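Local coordinates for glyoxalase family protein (Listeria monocytogenes, PDB 2P7O) that catalyses the manganese-dependent hydration of the antibiotic fosfomycin, opening its epoxide and so making the bacterium resistant to the drug, at residues 104-109 and 118-123; 19-24 and 89-94; 6-11 and 50-55. One frame throughout, in Å; residues are numbered along the deposited sequence. Where two conformers were deposited one is given.

Interaction 1 of 3, residues 104-109 and 118-123. With MN (manganese (II) ion), chain C.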
loop_
_atom_site.group_PDB
_atom_site.type_symbol
_atom_site.label_atom_id
_atom_site.label_comp_id
_atom_site.label_asym_id
_atom_site.label_seq_id
_atom_site.Cartn_x
_atom_site.Cartn_y
_atom_site.Cartn_z
ATOM N N GLY A 104 1.754 -0.991 22.678
ATOM C CA GLY A 104 2.752 -1.450 21.730
ATOM C C GLY A 104 3.280 -0.222 20.999
ATOM O O GLY A 104 2.684 0.857 20.948
ATOM N N ARG A 105 4.474 -0.409 20.479
ATOM C CA ARG A 105 5.235 0.644 19.807
ATOM C C ARG A 105 5.208 0.479 18.295
ATOM O O ARG A 105 5.177 -0.611 17.742
ATOM C CB ARG A 105 6.699 0.510 20.298
ATOM C CG ARG A 105 6.764 0.542 21.843
ATOM C CD ARG A 105 8.212 0.253 22.258
ATOM N NE ARG A 105 9.053 1.426 21.914
ATOM C CZ ARG A 105 10.362 1.450 22.046
ATOM N NH1 ARG A 105 11.005 0.337 22.414
ATOM N NH2 ARG A 105 11.020 2.577 21.723
ATOM N N SER A 106 5.111 1.637 17.653
ATOM C CA SER A 106 5.300 1.810 16.225
ATOM C C SER A 106 6.349 2.902 15.982
ATOM O O SER A 106 6.467 3.891 16.731
ATOM C CB SER A 106 3.946 2.157 15.570
ATOM O OG SER A 106 3.147 0.985 15.508
ATOM N N ILE A 107 7.024 2.678 14.854
ATOM C CA ILE A 107 7.876 3.677 14.245
ATOM C C ILE A 107 7.315 4.130 12.890
ATOM O O ILE A 107 7.041 3.350 11.976
ATOM C CB ILE A 107 9.268 3.089 13.981
ATOM C CG1 ILE A 107 9.768 2.189 15.119
ATOM C CG2 ILE A 107 10.235 4.191 13.642
ATOM C CD1 ILE A 107 11.006 1.378 14.683
ATOM N N TYR A 108 7.106 5.435 12.784
ATOM C CA TYR A 108 6.576 6.014 11.560
ATOM C C TYR A 108 7.650 6.884 10.937
ATOM O O TYR A 108 8.243 7.703 11.658
ATOM C CB TYR A 108 5.405 6.918 11.960
ATOM C CG TYR A 108 4.112 6.203 12.245
ATOM C CD1 TYR A 108 3.755 5.881 13.539
ATOM C CD2 TYR A 108 3.229 5.890 11.220
ATOM C CE1 TYR A 108 2.568 5.233 13.825
ATOM C CE2 TYR A 108 2.017 5.261 11.511
ATOM C CZ TYR A 108 1.686 4.950 12.821
ATOM O OH TYR A 108 0.476 4.309 13.089
ATOM N N PHE A 109 7.897 6.668 9.653
ATOM C CA PHE A 109 9.014 7.321 8.985
ATOM C C PHE A 109 8.758 7.356 7.484
ATOM O O PHE A 109 7.894 6.648 6.929
ATOM C CB PHE A 109 10.347 6.602 9.295
ATOM C CG PHE A 109 10.330 5.129 8.888
ATOM C CD1 PHE A 109 10.989 4.635 7.776
ATOM C CD2 PHE A 109 9.643 4.238 9.677
ATOM C CE1 PHE A 109 10.953 3.292 7.436
ATOM C CE2 PHE A 109 9.606 2.880 9.406
ATOM C CZ PHE A 109 10.286 2.408 8.308
ATOM N N GLU A 118 5.461 2.406 8.290
ATOM C CA GLU A 118 5.374 2.134 9.713
ATOM C C GLU A 118 5.981 0.749 9.954
ATOM O O GLU A 118 5.718 -0.202 9.234
ATOM C CB GLU A 118 3.918 2.218 10.166
ATOM C CG GLU A 118 3.633 1.828 11.613
ATOM C CD GLU A 118 2.169 1.802 12.004
ATOM O OE1 GLU A 118 1.306 1.948 11.089
ATOM O OE2 GLU A 118 1.887 1.627 13.221
ATOM N N LEU A 119 6.783 0.659 11.016
ATOM C CA LEU A 119 7.112 -0.625 11.633
ATOM C C LEU A 119 6.320 -0.778 12.937
ATOM O O LEU A 119 6.369 0.083 13.825
ATOM C CB LEU A 119 8.634 -0.590 11.893
ATOM C CG LEU A 119 9.427 -0.657 10.574
ATOM C CD1 LEU A 119 10.912 -0.578 10.925
ATOM C CD2 LEU A 119 9.148 -1.891 9.740
ATOM N N HIS A 120 5.474 -1.789 12.961
ATOM C CA HIS A 120 4.456 -1.878 14.001
ATOM C C HIS A 120 4.793 -3.101 14.843
ATOM O O HIS A 120 4.810 -4.203 14.284
ATOM C CB HIS A 120 3.095 -1.992 13.290
ATOM C CG HIS A 120 1.920 -2.218 14.209
ATOM N ND1 HIS A 120 0.871 -1.317 14.330
ATOM C CD2 HIS A 120 1.531 -3.306 14.934
ATOM C CE1 HIS A 120 -0.019 -1.800 15.173
ATOM N NE2 HIS A 120 0.379 -3.004 15.583
ATOM N N ALA A 121 5.033 -2.934 16.129
ATOM C CA ALA A 121 5.061 -4.109 17.023
ATOM C C ALA A 121 3.786 -4.148 17.864
ATOM O O ALA A 121 3.117 -3.135 18.117
ATOM C CB ALA A 121 6.234 -3.974 17.988
ATOM N N GLY A 122 3.410 -5.351 18.251
ATOM C CA GLY A 122 2.346 -5.583 19.172
ATOM C C GLY A 122 0.986 -5.580 18.506
ATOM O O GLY A 122 0.778 -5.892 17.344
ATOM N N THR A 123 0.042 -5.251 19.388
ATOM C CA THR A 123 -1.342 -5.454 19.019
ATOM C C THR A 123 -1.728 -4.608 17.816
ATOM O O THR A 123 -1.419 -3.412 17.724
ATOM C CB THR A 123 -2.243 -5.125 20.210
ATOM O OG1 THR A 123 -1.848 -5.925 21.357
ATOM C CG2 THR A 123 -3.699 -5.427 19.925
HETATM MN MN MN C . -0.834 2.154 10.997
HETATM O O HOH W 1 -0.703 1.822 13.161
#
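E118 lies along Y108, its CG sitting over one face of the phenol ring, toward the rim, 3.9 Å from the ring centroid in a CH-pi contact. CG is anti to the backbone N (chi1 174°) and the chain beyond it is extended, so the carboxylate runs on above the ring with the two planes 27° apart. The stack ends at the metal: OE1 binds manganese at 2.1 Å, while H69 and E126 of the same chain and H7 of the second subunit, together with water 1, complete the shell. The other oxygen is gripped three times. S106 OG donates to OE2 on its anti lone pair at 2.7 Å, water 1 donates to OE2 at 2.6 Å, and the H120 ND1 hydrogen bond to OE2 is weak. S106 OG is also bonded to R127, and the Y108 hydroxyl to E126. Further along, H120 NE2 donates to T123 O at 2.8 Å, which helps fix the imidazole's rotation.

Beneath these groups the strands run antiparallel, 175° between their directions. I107 and L119 form the hydrogen-bonded pair, with I107 N to L119 O and L119 N to I107 O both 2.9 Å, and A121 N extends the pattern to R105 O, almost along the carbonyl axis. The opposite face is greasy: I107 and L119 lie side by side, and the F109 ring turns its edge to L119 CG, CE2 approaching it to 3.7 Å, under helices 79-89 and 15-26.

The hairpin thus has a polar face bearing S106, Y108, E118 and H120 and an apolar face against helices. With one carboxylate oxygen on the metal and the other held by donors, E118 is probably kept ionised and monodentate, its orientation probably steadied by S106, with a weaker contribution from H120.

Interaction 2 of 3, residues 19-24 and 89-94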
loop_
_atom_site.group_PDB
_atom_site.type_symbol
_atom_site.label_atom_id
_atom_site.label_comp_id
_atom_site.label_asym_id
_atom_site.label_seq_id
_atom_site.Cartn_x
_atom_site.Cartn_y
_atom_site.Cartn_z
ATOM N N THR A 19 16.413 1.741 -3.380
ATOM C CA THR A 19 16.980 0.398 -3.135
ATOM C C THR A 19 17.687 0.362 -1.783
ATOM O O THR A 19 17.597 -0.571 -0.995
ATOM C CB THR A 19 17.984 0.107 -4.264
ATOM O OG1 THR A 19 17.174 -0.119 -5.449
ATOM C CG2 THR A 19 18.712 -1.197 -3.984
ATOM N N ALA A 20 18.400 1.443 -1.481
ATOM C CA ALA A 20 19.194 1.451 -0.248
ATOM C C ALA A 20 18.245 1.579 0.939
ATOM O O ALA A 20 18.505 0.886 1.951
ATOM C CB ALA A 20 20.200 2.557 -0.318
ATOM N N PHE A 21 17.187 2.407 0.819
ATOM C CA PHE A 21 16.190 2.516 1.875
ATOM C C PHE A 21 15.593 1.144 2.210
ATOM O O PHE A 21 15.556 0.699 3.367
ATOM C CB PHE A 21 15.119 3.492 1.323
ATOM C CG PHE A 21 13.963 3.678 2.293
ATOM C CD1 PHE A 21 14.078 4.497 3.387
ATOM C CD2 PHE A 21 12.789 3.012 2.044
ATOM C CE1 PHE A 21 13.052 4.630 4.307
ATOM C CE2 PHE A 21 11.748 3.124 2.948
ATOM C CZ PHE A 21 11.866 3.982 4.032
ATOM N N LEU A 22 15.138 0.424 1.169
ATOM C CA LEU A 22 14.405 -0.806 1.353
ATOM C C LEU A 22 15.291 -1.930 1.908
ATOM O O LEU A 22 14.831 -2.742 2.700
ATOM C CB LEU A 22 13.795 -1.302 0.029
ATOM C CG LEU A 22 12.697 -0.425 -0.564
ATOM C CD1 LEU A 22 12.277 -0.996 -1.905
ATOM C CD2 LEU A 22 11.530 -0.356 0.438
ATOM N N GLN A 23 16.497 -1.998 1.356
ATOM C CA GLN A 23 17.512 -2.969 1.735
ATOM C C GLN A 23 18.087 -2.678 3.135
ATOM O O GLN A 23 18.172 -3.554 3.997
ATOM C CB GLN A 23 18.716 -2.906 0.755
ATOM C CG GLN A 23 18.420 -3.656 -0.559
ATOM C CD GLN A 23 19.602 -3.674 -1.525
ATOM O OE1 GLN A 23 20.557 -2.906 -1.444
ATOM N NE2 GLN A 23 19.525 -4.629 -2.446
ATOM N N ASN A 24 18.526 -1.448 3.388
ATOM C CA ASN A 24 19.084 -1.200 4.736
ATOM C C ASN A 24 18.008 -1.346 5.796
ATOM O O ASN A 24 18.342 -2.001 6.786
ATOM C CB ASN A 24 19.705 0.195 4.807
ATOM C CG ASN A 24 20.456 0.441 6.094
ATOM O OD1 ASN A 24 21.658 0.136 6.193
ATOM N ND2 ASN A 24 19.833 0.990 7.113
ATOM N N LEU A 89 19.956 6.258 8.355
ATOM C CA LEU A 89 19.766 6.527 6.930
ATOM C C LEU A 89 19.444 8.008 6.757
ATOM O O LEU A 89 19.726 8.506 5.667
ATOM C CB LEU A 89 18.753 5.620 6.258
ATOM C CG LEU A 89 18.704 5.482 4.743
ATOM C CD1 LEU A 89 19.740 4.508 4.214
ATOM C CD2 LEU A 89 17.337 5.006 4.274
ATOM N N GLY A 90 18.975 8.676 7.818
ATOM C CA GLY A 90 18.797 10.126 7.686
ATOM C C GLY A 90 17.376 10.501 7.284
ATOM O O GLY A 90 17.054 11.719 7.303
ATOM N N VAL A 91 16.521 9.529 6.957
ATOM C CA VAL A 91 15.143 9.847 6.577
ATOM C C VAL A 91 14.315 10.527 7.658
ATOM O O VAL A 91 14.663 10.512 8.832
ATOM C CB VAL A 91 14.375 8.618 6.041
ATOM C CG1 VAL A 91 15.085 8.140 4.781
ATOM C CG2 VAL A 91 14.324 7.536 7.120
ATOM N N GLU A 92 13.241 11.211 7.201
ATOM C CA GLU A 92 12.451 11.956 8.195
ATOM C C GLU A 92 11.723 10.892 9.019
ATOM O O GLU A 92 11.160 9.935 8.480
ATOM C CB GLU A 92 11.463 12.822 7.423
ATOM C CG GLU A 92 10.307 13.308 8.261
ATOM C CD GLU A 92 9.497 14.416 7.642
ATOM O OE1 GLU A 92 10.089 15.205 6.863
ATOM O OE2 GLU A 92 8.314 14.536 8.027
ATOM N N MET A 93 11.705 11.087 10.338
ATOM C CA MET A 93 11.040 10.140 11.212
ATOM C C MET A 93 10.179 10.915 12.215
ATOM O O MET A 93 10.705 11.904 12.734
ATOM C CB MET A 93 12.085 9.336 12.003
ATOM C CG MET A 93 11.406 8.513 13.073
ATOM S SD MET A 93 12.501 7.813 14.319
ATOM C CE MET A 93 12.903 6.278 13.471
ATOM N N LYS A 94 8.976 10.421 12.440
ATOM C CA LYS A 94 8.099 10.958 13.484
ATOM C C LYS A 94 8.505 10.316 14.823
ATOM O O LYS A 94 8.144 9.146 15.036
ATOM C CB LYS A 94 6.621 10.696 13.154
ATOM C CG LYS A 94 6.315 11.057 11.687
ATOM C CD LYS A 94 4.844 11.400 11.496
ATOM C CE LYS A 94 4.665 12.914 11.401
ATOM N NZ LYS A 94 4.287 13.317 10.016
#
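Apolar contacts carry this surface meeting of helix 15-26 with the turn that follows helix 79-89. F21 leaves its helix with CG anti to the backbone N (chi1 178°), which sends the ring out toward the turn. L89 comes in at about a right angle to it: the CD2 methyl arrives at the ring edge, near the ring plane, 3.4 Å from F21 CD1, and also rests on F21 CA. V91 adds a second methyl, CG1, 4.0 Å from F21 CD1, so the same corner of the ring meets both residues. The other methyl of L89, CD1, only loosely approaches N24 CB and the A20 carbonyl oxygen.

No hydrogen bond crosses between the segments. G90, with positive phi (94°), is the first residue to leave helical geometry, and the chain turns there so that L89 and V91 can both face F21. Beyond, F21 packs on F109, D111 and F112, while V91 rests on I86 and F112.

The arrangement joins the helix of the first βαβββ module to the end of the second module's helix and the turn after it, an apolar seam within one chain between the two modules that characterise the glyoxalase/bleomycin resistance superfamily.

Interaction 3 of 3, residues 6-11 and 50-55. With MN (manganese (II) ion), chain D.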
loop_
_atom_site.group_PDB
_atom_site.type_symbol
_atom_site.label_atom_id
_atom_site.label_comp_id
_atom_site.label_asym_id
_atom_site.label_seq_id
_atom_site.Cartn_x
_atom_site.Cartn_y
_atom_site.Cartn_z
ATOM N N SER A 6 -1.395 -9.309 -4.737
ATOM C CA SER A 6 -0.503 -9.488 -5.864
ATOM C C SER A 6 0.821 -8.743 -5.620
ATOM O O SER A 6 1.872 -9.390 -5.626
ATOM C CB SER A 6 -1.104 -8.912 -7.177
ATOM O OG SER A 6 -0.151 -9.092 -8.217
ATOM N N HIS A 7 0.720 -7.435 -5.414
ATOM C CA HIS A 7 1.973 -6.653 -5.262
ATOM C C HIS A 7 1.558 -5.256 -4.831
ATOM O O HIS A 7 0.385 -4.894 -4.948
ATOM C CB HIS A 7 2.805 -6.604 -6.554
ATOM C CG HIS A 7 2.152 -6.016 -7.758
ATOM N ND1 HIS A 7 1.281 -6.816 -8.531
ATOM C CD2 HIS A 7 2.157 -4.814 -8.370
ATOM C CE1 HIS A 7 0.813 -6.115 -9.564
ATOM N NE2 HIS A 7 1.325 -4.897 -9.489
ATOM N N ILE A 8 2.550 -4.468 -4.439
ATOM C CA ILE A 8 2.340 -3.026 -4.325
ATOM C C ILE A 8 3.389 -2.342 -5.191
ATOM O O ILE A 8 4.530 -2.828 -5.198
ATOM C CB ILE A 8 2.541 -2.669 -2.857
ATOM C CG1 ILE A 8 1.471 -3.331 -1.955
ATOM C CG2 ILE A 8 2.526 -1.176 -2.651
ATOM C CD1 ILE A 8 1.752 -3.049 -0.477
ATOM N N THR A 9 3.038 -1.315 -5.906
ATOM C CA THR A 9 3.982 -0.607 -6.768
ATOM C C THR A 9 4.104 0.825 -6.244
ATOM O O THR A 9 3.095 1.536 -6.095
ATOM C CB THR A 9 3.467 -0.653 -8.226
ATOM O OG1 THR A 9 3.657 -2.014 -8.683
ATOM C CG2 THR A 9 4.199 0.336 -9.127
ATOM N N LEU A 10 5.348 1.217 -5.947
ATOM C CA LEU A 10 5.612 2.587 -5.511
ATOM C C LEU A 10 6.366 3.333 -6.599
ATOM O O LEU A 10 7.306 2.710 -7.142
ATOM C CB LEU A 10 6.410 2.611 -4.186
ATOM C CG LEU A 10 5.539 1.989 -3.063
ATOM C CD1 LEU A 10 6.225 2.062 -1.706
ATOM C CD2 LEU A 10 4.148 2.609 -2.935
ATOM N N ILE A 11 6.008 4.597 -6.843
ATOM C CA ILE A 11 6.736 5.409 -7.855
ATOM C C ILE A 11 7.729 6.329 -7.122
ATOM O O ILE A 11 7.437 6.893 -6.051
ATOM C CB ILE A 11 5.796 6.317 -8.675
ATOM C CG1 ILE A 11 4.626 5.539 -9.302
ATOM C CG2 ILE A 11 6.615 7.040 -9.741
ATOM C CD1 ILE A 11 5.128 4.557 -10.357
ATOM N N ALA A 50 9.294 -10.017 3.270
ATOM C CA ALA A 50 8.501 -10.898 4.123
ATOM C C ALA A 50 7.253 -11.365 3.366
ATOM O O ALA A 50 6.131 -11.348 3.869
ATOM C CB ALA A 50 8.131 -10.178 5.397
ATOM N N GLY A 51 7.495 -11.675 2.099
ATOM C CA GLY A 51 6.422 -12.307 1.292
ATOM C C GLY A 51 5.674 -11.304 0.421
ATOM O O GLY A 51 4.881 -11.648 -0.487
ATOM N N LEU A 52 5.826 -10.030 0.738
ATOM C CA LEU A 52 5.166 -9.026 -0.104
ATOM C C LEU A 52 6.091 -8.752 -1.303
ATOM O O LEU A 52 7.287 -8.460 -1.130
ATOM C CB LEU A 52 4.950 -7.725 0.679
ATOM C CG LEU A 52 4.682 -6.440 -0.130
ATOM C CD1 LEU A 52 3.289 -6.483 -0.742
ATOM C CD2 LEU A 52 4.926 -5.224 0.746
ATOM N N TRP A 53 5.530 -8.809 -2.501
ATOM C CA TRP A 53 6.157 -8.403 -3.742
ATOM C C TRP A 53 5.990 -6.906 -3.957
ATOM O O TRP A 53 4.876 -6.414 -4.181
ATOM C CB TRP A 53 5.552 -9.178 -4.938
ATOM C CG TRP A 53 5.881 -10.648 -4.907
ATOM C CD1 TRP A 53 5.155 -11.597 -4.202
ATOM C CD2 TRP A 53 6.921 -11.371 -5.596
ATOM N NE1 TRP A 53 5.711 -12.838 -4.415
ATOM C CE2 TRP A 53 6.785 -12.722 -5.255
ATOM C CE3 TRP A 53 7.951 -10.994 -6.490
ATOM C CZ2 TRP A 53 7.642 -13.734 -5.731
ATOM C CZ3 TRP A 53 8.806 -11.981 -6.956
ATOM C CH2 TRP A 53 8.646 -13.324 -6.579
ATOM N N ILE A 54 7.129 -6.208 -3.878
ATOM C CA ILE A 54 7.040 -4.772 -4.089
ATOM C C ILE A 54 7.803 -4.339 -5.328
ATOM O O ILE A 54 8.978 -4.712 -5.509
ATOM C CB ILE A 54 7.417 -4.005 -2.821
ATOM C CG1 ILE A 54 7.278 -2.479 -3.008
ATOM C CG2 ILE A 54 8.764 -4.387 -2.255
ATOM C CD1 ILE A 54 6.815 -1.722 -1.770
ATOM N N CYS A 55 7.098 -3.601 -6.198
ATOM C CA CYS A 55 7.781 -3.028 -7.365
ATOM C C CYS A 55 8.037 -1.558 -7.128
ATOM O O CYS A 55 7.130 -0.819 -6.632
ATOM C CB CYS A 55 6.808 -3.181 -8.578
ATOM S SG CYS A 55 7.318 -2.248 -10.024
HETATM MN MN MN D . 0.773 -3.300 -10.854
HETATM O O HOH W 2 2.617 -9.300 -2.852
HETATM O O HOH W 3 0.704 -4.887 -12.503
#
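The hollows between side chains on one face of this parallel strand pair are filled by branched aliphatic tips. I8 and L52 cross at about a right angle, and the L52 CD1 methyl fits against I8 CG1 and CD1, 3.8 Å from I8 CD1. One step along, I54 crosses L10 obliquely and lodges its CD1 against L10 CG and CD1, 3.8 Å from L10 CD1, while its CG1 rests on the I8 carbonyl oxygen. I70 and F72 of strand 69-73 meet I8 and L52 respectively. At the start of the pair, W53 CB is the bump, set against both S6 O and H7 CB.

The other face is more polar. C55 CB backs against T9 OG1 at 3.4 Å, with SG alongside the threonine methyl; T9 OG1 itself bonds to E126 of the second subunit. H7 has CG in the crowded position between N and carbonyl carbon (chi1 59°), and its NE2 binds manganese at 2.2 Å. In the ring plane, ND1 donates to S6 OG at 2.7 Å, a second-shell bond that steadies the imidazole.

Between the faces run I8 N to W53 O, C55 N to I8 O and L10 N to C55 O, the last at 2.8 Å. This is the βαβββ module of the glyoxalase superfamily, its first strand paired parallel to its last and lending a histidine to the partner subunit's metal site.

How the interactions relate
Interaction 3 belongs to the N-terminal sheet, pairing strands 4-12 and 52-58; interaction 1 is the hairpin 106-110/116-120 of the C-terminal sheet, their centres about 20 Å apart. Interaction 2 bridges the modules, its centre about 16 Å from that of interaction 1 and 17 Å from that of interaction 3. It touches interaction 1 where strand 93-94 flanks 106-110, Y108 O lying 2.9 Å from K94 N. Along the chain, interactions 3 and 2 alternate, and both close before interaction 1 opens. Interactions 1 and 3 serve different manganese ions, since each site joins residues such as E118 from one subunit with H7 from the other; dimerisation therefore builds the metal centres.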